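Local coordinates for putative Ribokinase II (Escherichia coli O6, PDB 3IQ0), which probably phosphorylates ribose or a related sugar as an ATP- and magnesium-dependent kinase of the pfkB (ribokinase) family, at residues N240-Y248 and A276-N284; I56-G66 and G82-T91. All coordinates share one frame; numbering follows the deposited sequence.

Interaction 1: residues N240-Y248 and A276-N284; sequences NEQFHVESY and AHRALQYAN. With ATP (adenosine-5'-triphosphate), chain G.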
loop_
_atom_site.group_PDB
_atom_site.type_symbol
_atom_site.label_atom_id
_atom_site.label_comp_id
_atom_site.label_asym_id
_atom_site.label_seq_id
_atom_site.Cartn_x
_atom_site.Cartn_y
_atom_site.Cartn_z
ATOM N N ASN B 240 -2.474 -17.919 42.775
ATOM C CA ASN B 240 -1.662 -18.018 43.977
ATOM C C ASN B 240 -0.962 -16.742 44.422
ATOM O O ASN B 240 -0.791 -16.512 45.621
ATOM C CB ASN B 240 -0.637 -19.131 43.787
ATOM C CG ASN B 240 -1.276 -20.421 43.329
ATOM O OD1 ASN B 240 -0.916 -20.967 42.286
ATOM N ND2 ASN B 240 -2.241 -20.910 44.100
ATOM N N GLU B 241 -0.555 -15.906 43.473
ATOM C CA GLU B 241 0.129 -14.677 43.847
ATOM C C GLU B 241 -0.298 -13.454 43.050
ATOM O O GLU B 241 -1.060 -13.548 42.084
ATOM C CB GLU B 241 1.645 -14.872 43.747
ATOM C CG GLU B 241 2.162 -15.109 42.344
ATOM C CD GLU B 241 3.597 -15.590 42.337
ATOM O OE1 GLU B 241 4.393 -15.097 43.164
ATOM O OE2 GLU B 241 3.934 -16.453 41.500
ATOM N N GLN B 242 0.209 -12.304 43.476
ATOM C CA GLN B 242 -0.114 -11.030 42.852
ATOM C C GLN B 242 0.962 -10.021 43.225
ATOM O O GLN B 242 1.261 -9.843 44.406
ATOM C CB GLN B 242 -1.472 -10.556 43.369
ATOM C CG GLN B 242 -1.946 -9.216 42.849
ATOM C CD GLN B 242 -3.277 -8.808 43.461
ATOM O OE1 GLN B 242 -3.351 -8.461 44.636
ATOM N NE2 GLN B 242 -4.340 -8.867 42.666
ATOM N N PHE B 243 1.554 -9.374 42.226
ATOM C CA PHE B 243 2.582 -8.373 42.485
ATOM C C PHE B 243 2.772 -7.439 41.299
ATOM O O PHE B 243 2.310 -7.721 40.193
ATOM C CB PHE B 243 3.905 -9.044 42.862
ATOM C CG PHE B 243 4.471 -9.917 41.791
ATOM C CD1 PHE B 243 5.236 -9.374 40.764
ATOM C CD2 PHE B 243 4.244 -11.289 41.810
ATOM C CE1 PHE B 243 5.770 -10.189 39.771
ATOM C CE2 PHE B 243 4.770 -12.113 40.822
ATOM C CZ PHE B 243 5.537 -11.561 39.800
ATOM N N HIS B 244 3.454 -6.326 41.542
ATOM C CA HIS B 244 3.673 -5.322 40.515
ATOM C C HIS B 244 5.067 -4.702 40.606
ATOM O O HIS B 244 5.713 -4.760 41.652
ATOM C CB HIS B 244 2.560 -4.262 40.643
ATOM C CG HIS B 244 2.935 -2.899 40.149
ATOM N ND1 HIS B 244 3.768 -2.053 40.851
ATOM C CD2 HIS B 244 2.567 -2.222 39.034
ATOM C CE1 HIS B 244 3.896 -0.916 40.191
ATOM N NE2 HIS B 244 3.176 -0.992 39.085
ATOM N N VAL B 245 5.531 -4.138 39.494
ATOM C CA VAL B 245 6.836 -3.488 39.434
ATOM C C VAL B 245 6.683 -2.074 38.874
ATOM O O VAL B 245 5.807 -1.815 38.045
ATOM C CB VAL B 245 7.830 -4.268 38.537
ATOM C CG1 VAL B 245 8.050 -5.658 39.097
ATOM C CG2 VAL B 245 7.308 -4.342 37.110
ATOM N N GLU B 246 7.530 -1.162 39.336
ATOM C CA GLU B 246 7.488 0.218 38.877
ATOM C C GLU B 246 8.194 0.337 37.542
ATOM O O GLU B 246 9.032 -0.497 37.201
ATOM C CB GLU B 246 8.193 1.140 39.870
ATOM C CG GLU B 246 7.619 1.151 41.265
ATOM C CD GLU B 246 8.384 2.089 42.175
ATOM O OE1 GLU B 246 9.599 1.870 42.366
ATOM O OE2 GLU B 246 7.773 3.047 42.691
ATOM N N SER B 247 7.865 1.385 36.797
ATOM C CA SER B 247 8.484 1.616 35.502
ATOM C C SER B 247 9.858 2.242 35.692
ATOM O O SER B 247 10.116 2.911 36.691
ATOM C CB SER B 247 7.624 2.557 34.657
ATOM O OG SER B 247 7.621 3.858 35.212
ATOM N N TYR B 248 10.739 2.011 34.727
ATOM C CA TYR B 248 12.079 2.577 34.758
ATOM C C TYR B 248 11.953 3.910 34.034
ATOM O O TYR B 248 11.302 3.989 32.996
ATOM C CB TYR B 248 13.055 1.664 34.011
ATOM C CG TYR B 248 13.247 0.308 34.652
ATOM C CD1 TYR B 248 14.122 0.140 35.722
ATOM C CD2 TYR B 248 12.536 -0.804 34.201
ATOM C CE1 TYR B 248 14.284 -1.100 36.331
ATOM C CE2 TYR B 248 12.687 -2.049 34.804
ATOM C CZ TYR B 248 13.560 -2.189 35.866
ATOM O OH TYR B 248 13.702 -3.416 36.472
ATOM N N ALA B 276 8.281 -15.872 37.982
ATOM C CA ALA B 276 7.395 -14.763 37.639
ATOM C C ALA B 276 7.979 -13.399 37.984
ATOM O O ALA B 276 7.832 -12.449 37.224
ATOM C CB ALA B 276 6.047 -14.941 38.322
ATOM N N HIS B 277 8.649 -13.309 39.126
ATOM C CA HIS B 277 9.255 -12.059 39.579
ATOM C C HIS B 277 10.398 -11.573 38.696
ATOM O O HIS B 277 10.499 -10.381 38.405
ATOM C CB HIS B 277 9.748 -12.210 41.020
ATOM C CG HIS B 277 8.658 -12.114 42.040
ATOM N ND1 HIS B 277 8.149 -10.906 42.469
ATOM C CD2 HIS B 277 7.943 -13.071 42.678
ATOM C CE1 HIS B 277 7.167 -11.125 43.326
ATOM N NE2 HIS B 277 7.020 -12.430 43.471
ATOM N N ARG B 278 11.268 -12.488 38.282
ATOM C CA ARG B 278 12.387 -12.124 37.424
ATOM C C ARG B 278 11.883 -11.749 36.033
ATOM O O ARG B 278 12.256 -10.714 35.479
ATOM C CB ARG B 278 13.367 -13.291 37.312
ATOM C CG ARG B 278 14.510 -13.248 38.296
ATOM C CD ARG B 278 15.703 -12.519 37.700
ATOM N NE ARG B 278 16.928 -13.300 37.850
ATOM C CZ ARG B 278 17.078 -14.542 37.395
ATOM N NH1 ARG B 278 16.080 -15.145 36.762
ATOM N NH2 ARG B 278 18.223 -15.187 37.577
ATOM N N ALA B 279 11.025 -12.600 35.483
ATOM C CA ALA B 279 10.470 -12.383 34.158
ATOM C C ALA B 279 9.723 -11.053 34.034
ATOM O O ALA B 279 9.799 -10.390 32.999
ATOM C CB ALA B 279 9.552 -13.541 33.795
ATOM N N LEU B 280 9.006 -10.658 35.083
ATOM C CA LEU B 280 8.271 -9.407 35.039
ATOM C C LEU B 280 9.211 -8.201 35.033
ATOM O O LEU B 280 8.968 -7.224 34.321
ATOM C CB LEU B 280 7.304 -9.302 36.221
ATOM C CG LEU B 280 6.325 -8.127 36.130
ATOM C CD1 LEU B 280 5.354 -8.366 34.988
ATOM C CD2 LEU B 280 5.568 -7.974 37.442
ATOM N N GLN B 281 10.282 -8.257 35.819
ATOM C CA GLN B 281 11.209 -7.136 35.846
ATOM C C GLN B 281 11.958 -7.045 34.515
ATOM O O GLN B 281 12.235 -5.952 34.036
ATOM C CB GLN B 281 12.208 -7.269 37.009
ATOM C CG GLN B 281 13.414 -8.149 36.735
ATOM C CD GLN B 281 14.396 -8.183 37.906
ATOM O OE1 GLN B 281 14.882 -7.145 38.364
ATOM N NE2 GLN B 281 14.692 -9.383 38.391
ATOM N N TYR B 282 12.284 -8.194 33.924
ATOM C CA TYR B 282 12.993 -8.225 32.639
ATOM C C TYR B 282 12.097 -7.731 31.506
ATOM O O TYR B 282 12.534 -6.953 30.659
ATOM C CB TYR B 282 13.497 -9.639 32.333
ATOM C CG TYR B 282 14.898 -9.886 32.850
ATOM C CD1 TYR B 282 15.183 -9.794 34.209
ATOM C CD2 TYR B 282 15.951 -10.148 31.974
ATOM C CE1 TYR B 282 16.479 -9.949 34.684
ATOM C CE2 TYR B 282 17.251 -10.305 32.439
ATOM C CZ TYR B 282 17.507 -10.200 33.796
ATOM O OH TYR B 282 18.794 -10.324 34.267
ATOM N N ALA B 283 10.844 -8.183 31.494
ATOM C CA ALA B 283 9.901 -7.746 30.473
ATOM C C ALA B 283 9.732 -6.238 30.616
ATOM O O ALA B 283 9.804 -5.501 29.637
ATOM C CB ALA B 283 8.555 -8.443 30.655
ATOM N N ASN B 284 9.513 -5.790 31.849
ATOM C CA ASN B 284 9.330 -4.374 32.151
ATOM C C ASN B 284 10.516 -3.555 31.645
ATOM O O ASN B 284 10.344 -2.524 30.999
ATOM C CB ASN B 284 9.154 -4.193 33.667
ATOM C CG ASN B 284 8.931 -2.747 34.068
ATOM O OD1 ASN B 284 8.229 -2.000 33.391
ATOM N ND2 ASN B 284 9.518 -2.351 35.194
HETATM P PG ATP G . 0.726 -2.115 22.314
HETATM O O1G ATP G . 1.765 -1.417 21.478
HETATM O O2G ATP G . -0.667 -1.900 21.780
HETATM O O3G ATP G . 1.015 -3.614 22.388
HETATM P PB ATP G . 0.746 -2.004 25.267
HETATM O O1B ATP G . -0.191 -1.145 26.061
HETATM O O2B ATP G . 0.524 -3.472 25.154
HETATM O O3B ATP G . 0.848 -1.433 23.765
HETATM P PA ATP G . 2.655 -0.436 26.707
HETATM O O1A ATP G . 2.836 0.756 25.792
HETATM O O2A ATP G . 1.762 -0.353 27.886
HETATM O O3A ATP G . 2.202 -1.721 25.813
HETATM O "O5'" ATP G . 4.044 -1.446 27.263
HETATM C "C5'" ATP G . 5.082 -2.318 27.301
HETATM C "C4'" ATP G . 5.602 -2.321 28.716
HETATM O "O4'" ATP G . 6.720 -1.495 28.366
HETATM C "C3'" ATP G . 4.965 -1.440 29.847
HETATM O "O3'" ATP G . 4.060 -2.119 30.700
HETATM C "C2'" ATP G . 6.156 -0.891 30.501
HETATM O "O2'" ATP G . 6.685 -1.820 31.456
HETATM C "C1'" ATP G . 7.100 -0.588 29.377
HETATM N N9 ATP G . 6.928 0.839 28.885
HETATM C C8 ATP G . 6.134 1.334 27.856
HETATM N N7 ATP G . 6.251 2.665 27.722
HETATM C C5 ATP G . 7.124 3.072 28.642
HETATM C C6 ATP G . 7.727 4.375 29.088
HETATM N N6 ATP G . 7.386 5.495 28.450
HETATM N N1 ATP G . 8.651 4.380 30.155
HETATM C C2 ATP G . 9.038 3.231 30.849
HETATM N N3 ATP G . 8.506 1.991 30.484
HETATM C C4 ATP G . 7.573 1.868 29.429
HETATM O O HOH W 1 9.488 0.332 32.638
#
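Phe243 and His277 lie face to face where strand 242-245 meets the first turn of helix 276-290, an aromatic stack with centroids 3.6 Å apart and planes tilted by 17°. His277 CE1 sits over one face of the phenyl ring, displaced from the ring centre. The Phe243 ring is swung down to the helix because CG stands between the backbone N and the carbonyl carbon (chi1 62°). Its CZ atom then runs edge-on into the backbone of Ala276, where the small methyl lets a flat ring come close to the helix start, and Phe243 CE1 meets Leu280 CD2 at 3.2 Å, tight packing. Further along, Val245 CG1 adds a branched apolar surface against the same Leu280 methyl.

The other end is polar and belongs to the ATP pocket. Asn284 suits it because one amide offers both a donor and an acceptor. Asn284 ND2 gives a somewhat bent bond to Glu246 O (2.8 Å, 138°), with Tyr248 CE2 3.2 Å from the same nitrogen. Asn284 OD1 receives the ribose hydroxyl O2' of ATP at 2.5 Å, a very short bond; a water that accepts from Tyr248 N also lies within bonding distance and may donate to it. The bond to the loop carbonyl of Glu246 sets which way the amide is turned and leaves OD1 toward the nucleotide; nearby, Tyr248 O lies 3.2 Å from adenine C2.

Strand 242-245 pairs with strand 234-237 at the edge of the central sheet, while helix 276-290 packs its other flank on helices 258-271 and 303-312; Phe309 meets the Tyr248 ring edge-to-face.

Interaction 2: residues I56-G66 and G82-T91; sequences IISCVGNDGFG and GISVLPLEAT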
loop_
_atom_site.group_PDB
_atom_site.type_symbol
_atom_site.label_atom_id
_atom_site.label_comp_id
_atom_site.label_asym_id
_atom_site.label_seq_id
_atom_site.Cartn_x
_atom_site.Cartn_y
_atom_site.Cartn_z
ATOM N N ILE B 56 7.734 -18.063 12.812
ATOM C CA ILE B 56 6.553 -17.242 12.594
ATOM C C ILE B 56 5.813 -17.656 11.332
ATOM O O ILE B 56 6.428 -17.999 10.325
ATOM C CB ILE B 56 6.921 -15.727 12.527
ATOM C CG1 ILE B 56 5.648 -14.884 12.392
ATOM C CG2 ILE B 56 7.889 -15.461 11.383
ATOM C CD1 ILE B 56 5.872 -13.384 12.535
ATOM N N ILE B 57 4.486 -17.643 11.405
ATOM C CA ILE B 57 3.642 -17.999 10.266
ATOM C C ILE B 57 3.019 -16.702 9.785
ATOM O O ILE B 57 2.252 -16.078 10.512
ATOM C CB ILE B 57 2.512 -18.973 10.678
ATOM C CG1 ILE B 57 3.108 -20.298 11.157
ATOM C CG2 ILE B 57 1.583 -19.218 9.503
ATOM C CD1 ILE B 57 2.082 -21.265 11.712
ATOM N N SER B 58 3.351 -16.296 8.564
ATOM C CA SER B 58 2.822 -15.051 8.020
ATOM C C SER B 58 2.842 -15.068 6.494
ATOM O O SER B 58 3.226 -16.064 5.889
ATOM C CB SER B 58 3.652 -13.873 8.546
ATOM O OG SER B 58 3.084 -12.624 8.188
ATOM N N CYS B 59 2.420 -13.960 5.885
ATOM C CA CYS B 59 2.384 -13.825 4.431
ATOM C C CYS B 59 2.922 -12.474 3.995
ATOM O O CYS B 59 2.558 -11.455 4.566
ATOM C CB CYS B 59 0.945 -13.939 3.910
ATOM S SG CYS B 59 0.280 -15.602 3.789
ATOM N N VAL B 60 3.793 -12.467 2.992
ATOM C CA VAL B 60 4.321 -11.216 2.450
ATOM C C VAL B 60 4.225 -11.327 0.933
ATOM O O VAL B 60 4.021 -12.422 0.400
ATOM C CB VAL B 60 5.804 -10.965 2.830
ATOM C CG1 VAL B 60 5.955 -10.886 4.341
ATOM C CG2 VAL B 60 6.686 -12.051 2.248
ATOM N N GLY B 61 4.352 -10.199 0.244
ATOM C CA GLY B 61 4.294 -10.221 -1.204
ATOM C C GLY B 61 5.667 -10.536 -1.764
ATOM O O GLY B 61 6.639 -10.640 -1.013
ATOM N N ASN B 62 5.749 -10.687 -3.079
ATOM C CA ASN B 62 7.010 -10.983 -3.744
ATOM C C ASN B 62 7.710 -9.681 -4.136
ATOM O O ASN B 62 7.967 -9.428 -5.313
ATOM C CB ASN B 62 6.746 -11.845 -4.983
ATOM C CG ASN B 62 8.008 -12.170 -5.747
ATOM O OD1 ASN B 62 8.998 -12.618 -5.173
ATOM N ND2 ASN B 62 7.977 -11.954 -7.056
ATOM N N ASP B 63 8.004 -8.854 -3.139
ATOM C CA ASP B 63 8.671 -7.575 -3.363
ATOM C C ASP B 63 9.737 -7.326 -2.296
ATOM O O ASP B 63 9.844 -8.086 -1.329
ATOM C CB ASP B 63 7.643 -6.437 -3.366
ATOM C CG ASP B 63 6.782 -6.419 -2.113
ATOM O OD1 ASP B 63 7.345 -6.501 -1.004
ATOM O OD2 ASP B 63 5.541 -6.316 -2.234
ATOM N N GLY B 64 10.522 -6.265 -2.481
ATOM C CA GLY B 64 11.587 -5.929 -1.549
ATOM C C GLY B 64 11.150 -5.622 -0.129
ATOM O O GLY B 64 11.941 -5.749 0.806
ATOM N N PHE B 65 9.903 -5.193 0.040
ATOM C CA PHE B 65 9.382 -4.891 1.366
ATOM C C PHE B 65 9.152 -6.211 2.080
ATOM O O PHE B 65 9.274 -6.305 3.301
ATOM C CB PHE B 65 8.072 -4.107 1.266
ATOM C CG PHE B 65 8.248 -2.682 0.817
ATOM C CD1 PHE B 65 9.514 -2.102 0.759
ATOM C CD2 PHE B 65 7.144 -1.902 0.503
ATOM C CE1 PHE B 65 9.676 -0.767 0.400
ATOM C CE2 PHE B 65 7.296 -0.565 0.142
ATOM C CZ PHE B 65 8.558 0.002 0.092
ATOM N N GLY B 66 8.812 -7.233 1.303
ATOM C CA GLY B 66 8.608 -8.545 1.876
ATOM C C GLY B 66 9.969 -9.110 2.239
ATOM O O GLY B 66 10.129 -9.744 3.281
ATOM N N GLY B 82 7.695 -20.595 7.774
ATOM C CA GLY B 82 6.261 -20.368 7.791
ATOM C C GLY B 82 5.860 -19.063 7.128
ATOM O O GLY B 82 4.690 -18.677 7.149
ATOM N N ILE B 83 6.829 -18.372 6.545
ATOM C CA ILE B 83 6.538 -17.116 5.875
ATOM C C ILE B 83 6.327 -17.376 4.387
ATOM O O ILE B 83 7.285 -17.597 3.647
ATOM C CB ILE B 83 7.684 -16.093 6.058
ATOM C CG1 ILE B 83 7.822 -15.718 7.542
ATOM C CG2 ILE B 83 7.397 -14.843 5.227
ATOM C CD1 ILE B 83 8.894 -14.665 7.829
ATOM N N SER B 84 5.069 -17.357 3.960
ATOM C CA SER B 84 4.727 -17.594 2.559
ATOM C C SER B 84 4.854 -16.316 1.731
ATOM O O SER B 84 4.622 -15.218 2.230
ATOM C CB SER B 84 3.292 -18.111 2.448
ATOM O OG SER B 84 3.103 -19.256 3.258
ATOM N N VAL B 85 5.219 -16.470 0.463
ATOM C CA VAL B 85 5.357 -15.331 -0.437
ATOM C C VAL B 85 4.202 -15.374 -1.444
ATOM O O VAL B 85 4.033 -16.355 -2.162
ATOM C CB VAL B 85 6.713 -15.371 -1.180
ATOM C CG1 VAL B 85 6.873 -14.131 -2.052
ATOM C CG2 VAL B 85 7.850 -15.449 -0.173
ATOM N N LEU B 86 3.400 -14.312 -1.479
ATOM C CA LEU B 86 2.254 -14.245 -2.375
ATOM C C LEU B 86 2.486 -13.280 -3.532
ATOM O O LEU B 86 2.426 -12.064 -3.360
ATOM C CB LEU B 86 1.016 -13.818 -1.589
ATOM C CG LEU B 86 0.716 -14.617 -0.318
ATOM C CD1 LEU B 86 -0.560 -14.097 0.312
ATOM C CD2 LEU B 86 0.581 -16.095 -0.644
ATOM N N PRO B 87 2.744 -13.817 -4.736
ATOM C CA PRO B 87 2.995 -13.044 -5.959
ATOM C C PRO B 87 1.915 -12.026 -6.325
ATOM O O PRO B 87 2.223 -10.907 -6.741
ATOM C CB PRO B 87 3.134 -14.127 -7.027
ATOM C CG PRO B 87 3.710 -15.274 -6.258
ATOM C CD PRO B 87 2.873 -15.259 -5.004
ATOM N N LEU B 88 0.654 -12.409 -6.164
ATOM C CA LEU B 88 -0.456 -11.526 -6.509
ATOM C C LEU B 88 -0.781 -10.450 -5.475
ATOM O O LEU B 88 -1.666 -9.619 -5.697
ATOM C CB LEU B 88 -1.713 -12.355 -6.775
ATOM C CG LEU B 88 -1.599 -13.417 -7.869
ATOM C CD1 LEU B 88 -2.915 -14.166 -7.977
ATOM C CD2 LEU B 88 -1.234 -12.761 -9.194
ATOM N N GLU B 89 -0.073 -10.455 -4.351
ATOM C CA GLU B 89 -0.334 -9.476 -3.303
ATOM C C GLU B 89 0.830 -8.532 -3.039
ATOM O O GLU B 89 1.956 -8.768 -3.473
ATOM C CB GLU B 89 -0.705 -10.194 -2.005
ATOM C CG GLU B 89 -2.001 -10.977 -2.077
ATOM C CD GLU B 89 -3.204 -10.084 -2.305
ATOM O OE1 GLU B 89 -3.377 -9.105 -1.542
ATOM O OE2 GLU B 89 -3.983 -10.367 -3.240
ATOM N N ALA B 90 0.539 -7.452 -2.325
ATOM C CA ALA B 90 1.553 -6.470 -1.974
ATOM C C ALA B 90 1.823 -6.604 -0.479
ATOM O O ALA B 90 0.889 -6.742 0.311
ATOM C CB ALA B 90 1.055 -5.065 -2.291
ATOM N N THR B 91 3.094 -6.583 -0.096
ATOM C CA THR B 91 3.450 -6.690 1.315
ATOM C C THR B 91 2.811 -5.511 2.037
ATOM O O THR B 91 2.841 -4.386 1.543
ATOM C CB THR B 91 4.976 -6.652 1.504
ATOM O OG1 THR B 91 5.559 -7.786 0.850
ATOM C CG2 THR B 91 5.346 -6.693 2.985
HETATM O O HOH W 2 8.319 -20.377 10.455
HETATM O O HOH W 3 3.796 -9.751 -4.894
#
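Thr91 turns OG1 beside its own backbone N (chi1 -63°), and Asp63 places its carboxylate between N and the carbonyl carbon (chi1 54°), so hydroxyl and carboxylate meet where a beta-alpha-beta unit passes from strand 54-61 into helix 64-75. The parallel partner, strand 83-86, is the edge of the central sheet. Four backbone bonds knit the pair: Ser58 N to Gly82 O, Ser84 N to Ser58 O, Val60 N to Ser84 O and Leu86 N to Val60 O, the last short at 2.7 Å. Val60, Ile83 and Val85 share one face, with Ile70 of the crossover helix covering Val60 and Ile83; on the other, Cys59 SG rests against Leu86 CD1.

Past the strands, Asp63 is the helix N-cap: Asp63 OD1 accepts from Gly66 N at 2.8 Å and from Thr91 OG1 at 2.9 Å. Thr91 OG1 in turn accepts from Gly61 N at 2.8 Å, the double role of a hydroxyl. A short acidic side chain suits position 63, taking bonds from the helix start and the returning loop at once. Gly61 suits its position because a side chain would run into Glu89 O. Phe65 and Ala90 also meet the second subunit, through its Phe95 and Phe108 respectively. Asp63 OD2 uses its syn lone pair to take Thr91 N at 3.3 Å, along an almost linear N-H path of 176°.

The two contacts sit at opposite edges of the same nine-stranded mixed sheet: interaction 2 contains its outermost parallel strand, 83-86, and interaction 1 the antiparallel strand 242-245 that closes the far side. Their centres are 37 Å apart, on opposite sides of the chain's centre, and their nearest atoms about 19 Å apart, so they do not touch. Along the chain they come in series, interaction 2 being complete before interaction 1 begins, both within the pfkB kinase family region. Residues 240-248 and 276-284 border the nucleotide, whereas part of 56-66 and 82-91 touches the second subunit, and the sheet spans the distance between ATP pocket and dimer contact.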